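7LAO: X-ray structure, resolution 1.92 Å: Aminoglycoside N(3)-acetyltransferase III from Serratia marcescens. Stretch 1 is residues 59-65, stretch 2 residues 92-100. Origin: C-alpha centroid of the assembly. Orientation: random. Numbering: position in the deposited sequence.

Stretch 1 59-65: GYASWDR
Stretch 2 92-100: TSGTYPGFG

A single water knits the two stretches together at the point where a direct hydrogen bond fails. Asp-64 OD2 lies 3.2 Å from Gly-94 N, but the angle is too poor for a bond, and water 1 makes the link instead: it accepts from Gly-94 N at 2.8 Å and from Trp-63 NE1 at 3.0 Å, and donates to Asp-64 OD2 at 2.6 Å. The water thus accepts from two N-H groups and donates one hydrogen to the carboxylate. The same Asp-64 OD2 sits 3.1 Å from Gly-94 O, a close approach of two acceptors.

Gly-94 O collects three approaches from Trp-63 and Asp-64. Asp-64 N donates to Gly-94 O at 3.2 Å (158° at the hydrogen); Trp-63 CA makes a C-H...O contact with the same Gly-94 O at 3.4 Å, and Trp-63 CD1 lies 3.3 Å from it, the oxygen lying at the edge of the indole, near its plane. Trp-63 (phi/psi -156/134, chi1 t, chi2 20°) has its CA-to-CB bond pointing away from stretch 2, yet its ring end comes nearer, with NE1 3.4 Å from Ser-93 CB. Gly-94 (-68/163) has no side chain; a CB there would fall 2.7 Å from Asp-64 CG, a clash. Asp-64 (-75/-6) takes chi1 p, and its CB rests 3.1 Å from Thr-95 O.

The second direct hydrogen bond, Tyr-96 N to Ala-61 O, is 2.9 Å long with an angle of 155°. The two backbones pass closely here, with CA atoms 4.3 Å apart for Trp-63 and Thr-95 and 4.1 Å for Asp-64 and Tyr-96. Between these residues and the strand end at Tyr-60, stretch 1 turns through Ala-61 (-89/-45) and Ser-62 (59/-145), the latter with positive phi. Ala-61 CB touches Thr-95 CG2 at 3.8 Å.

At the other end, the CA atoms of Tyr-60 and Phe-99 are 6.8 Å apart and both CA-to-CB bonds point toward the other stretch, and with chi1 t at Tyr-60 and chi1 m at Phe-99 the rings form an offset stack. The Tyr-60 and Phe-99 ring centroids are 4.3 Å apart, the planes inclined at 21°, and Tyr-60 CE2 approaches Phe-99 CE2 to 3.4 Å. Chi2 is 15° at Tyr-60 and -22° at Phe-99. Phe-99 CB also packs 3.3 Å from Tyr-60 O, while Phe-99 CE2 reaches Ser-62 CB at 3.6 Å. The 3-10 segment 97-99 that presents Phe-99 is braced by Phe-99 N to Tyr-96 O (3.2 Å) and Gly-100 N to Pro-97 O (3.1 Å).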

# COMPACT_ATOMS: atom_id res chain seq x y z
N GLY A 59 2.28 -4.07 -4.09
CA GLY A 59 1.97 -2.66 -4.26
C GLY A 59 0.54 -2.40 -3.86
O GLY A 59 -0.32 -3.30 -3.92
N TYR A 60 0.26 -1.15 -3.50
CA TYR A 60 -1.07 -0.73 -3.07
C TYR A 60 -1.78 -0.11 -4.27
O TYR A 60 -1.58 1.06 -4.59
CB TYR A 60 -0.94 0.24 -1.91
CG TYR A 60 -2.18 0.68 -1.20
CD1 TYR A 60 -3.42 0.03 -1.36
CD2 TYR A 60 -2.12 1.78 -0.36
CE1 TYR A 60 -4.55 0.48 -0.68
CE2 TYR A 60 -3.23 2.25 0.31
CZ TYR A 60 -4.44 1.59 0.17
OH TYR A 60 -5.54 2.07 0.85
N ALA A 61 -2.61 -0.91 -4.94
CA ALA A 61 -3.15 -0.50 -6.24
C ALA A 61 -4.44 0.30 -6.10
O ALA A 61 -4.64 1.30 -6.80
CB ALA A 61 -3.39 -1.72 -7.14
N SER A 62 -5.35 -0.17 -5.26
CA SER A 62 -6.64 0.52 -5.06
C SER A 62 -7.34 0.60 -6.42
O SER A 62 -7.19 -0.31 -7.26
CB SER A 62 -6.43 1.86 -4.36
OG SER A 62 -7.65 2.60 -4.30
N TRP A 63 -8.08 1.67 -6.71
CA TRP A 63 -8.91 1.69 -7.91
C TRP A 63 -9.15 3.14 -8.30
O TRP A 63 -9.51 3.96 -7.45
CB TRP A 63 -10.24 0.97 -7.60
CG TRP A 63 -11.21 0.78 -8.77
CD1 TRP A 63 -10.94 0.82 -10.10
CD2 TRP A 63 -12.62 0.53 -8.65
NE1 TRP A 63 -12.10 0.60 -10.83
CE2 TRP A 63 -13.14 0.41 -9.96
CE3 TRP A 63 -13.49 0.38 -7.56
CZ2 TRP A 63 -14.49 0.17 -10.21
CZ3 TRP A 63 -14.82 0.13 -7.80
CH2 TRP A 63 -15.31 0.03 -9.12
N ASP A 64 -9.01 3.45 -9.60
CA ASP A 64 -9.22 4.81 -10.08
C ASP A 64 -10.69 5.22 -10.15
O ASP A 64 -10.96 6.40 -10.40
CB ASP A 64 -8.54 5.00 -11.46
CG ASP A 64 -9.16 4.13 -12.57
OD1 ASP A 64 -9.18 4.60 -13.72
OD2 ASP A 64 -9.64 3.00 -12.31
N ARG A 65 -11.64 4.30 -9.90
CA ARG A 65 -13.07 4.61 -9.87
C ARG A 65 -13.73 4.09 -8.59
O ARG A 65 -14.88 3.62 -8.60
CB ARG A 65 -13.79 4.05 -11.11
CG ARG A 65 -13.36 4.67 -12.44
CD ARG A 65 -13.65 6.17 -12.50
NE ARG A 65 -14.82 6.51 -11.70
CZ ARG A 65 -14.99 7.66 -11.05
NH1 ARG A 65 -14.05 8.60 -11.09
NH2 ARG A 65 -16.09 7.86 -10.35
N THR A 92 -8.87 -5.47 -15.60
CA THR A 92 -8.97 -4.30 -16.45
C THR A 92 -9.10 -2.98 -15.70
O THR A 92 -8.81 -1.93 -16.28
CB THR A 92 -10.14 -4.44 -17.44
OG1 THR A 92 -11.38 -4.56 -16.72
CG2 THR A 92 -9.95 -5.68 -18.30
N SER A 93 -9.51 -2.99 -14.44
CA SER A 93 -9.80 -1.72 -13.80
C SER A 93 -8.51 -1.01 -13.42
O SER A 93 -7.54 -1.62 -12.97
CB SER A 93 -10.69 -1.93 -12.57
OG SER A 93 -11.81 -2.73 -12.86
N GLY A 94 -8.50 0.29 -13.63
CA GLY A 94 -7.32 1.09 -13.36
C GLY A 94 -7.00 1.18 -11.89
O GLY A 94 -7.80 0.87 -11.01
N THR A 95 -5.77 1.59 -11.62
CA THR A 95 -5.27 1.77 -10.26
C THR A 95 -5.50 3.21 -9.85
O THR A 95 -5.66 4.09 -10.70
CB THR A 95 -3.79 1.44 -10.20
OG1 THR A 95 -3.11 2.24 -11.17
CG2 THR A 95 -3.62 0.01 -10.57
N TYR A 96 -5.55 3.45 -8.56
CA TYR A 96 -5.65 4.82 -8.10
C TYR A 96 -4.35 5.58 -8.41
O TYR A 96 -3.30 5.24 -7.87
CB TYR A 96 -5.92 4.85 -6.61
CG TYR A 96 -6.00 6.25 -6.03
CD1 TYR A 96 -6.95 7.15 -6.48
CD2 TYR A 96 -5.13 6.65 -5.02
CE1 TYR A 96 -7.03 8.42 -5.94
CE2 TYR A 96 -5.20 7.92 -4.48
CZ TYR A 96 -6.16 8.80 -4.94
OH TYR A 96 -6.24 10.06 -4.40
N PRO A 97 -4.39 6.63 -9.24
CA PRO A 97 -3.14 7.32 -9.62
C PRO A 97 -2.35 7.89 -8.45
O PRO A 97 -1.13 8.04 -8.57
CB PRO A 97 -3.62 8.43 -10.56
CG PRO A 97 -4.99 8.00 -11.02
CD PRO A 97 -5.57 7.24 -9.87
N GLY A 98 -3.01 8.21 -7.33
CA GLY A 98 -2.31 8.82 -6.21
C GLY A 98 -1.29 7.91 -5.55
O GLY A 98 -0.44 8.41 -4.81
N PHE A 99 -1.36 6.60 -5.77
CA PHE A 99 -0.43 5.65 -5.19
C PHE A 99 0.71 5.28 -6.14
O PHE A 99 1.57 4.46 -5.77
CB PHE A 99 -1.16 4.38 -4.73
CG PHE A 99 -2.19 4.63 -3.66
CD1 PHE A 99 -2.12 5.78 -2.86
CD2 PHE A 99 -3.23 3.74 -3.44
CE1 PHE A 99 -3.05 6.03 -1.86
CE2 PHE A 99 -4.19 3.97 -2.45
CZ PHE A 99 -4.11 5.11 -1.66
N GLY A 100 0.76 5.88 -7.33
CA GLY A 100 1.89 5.78 -8.24
C GLY A 100 1.64 4.98 -9.51
O GLY A 100 0.94 3.97 -9.52
O HOH W 1 -11.08 1.33 -13.60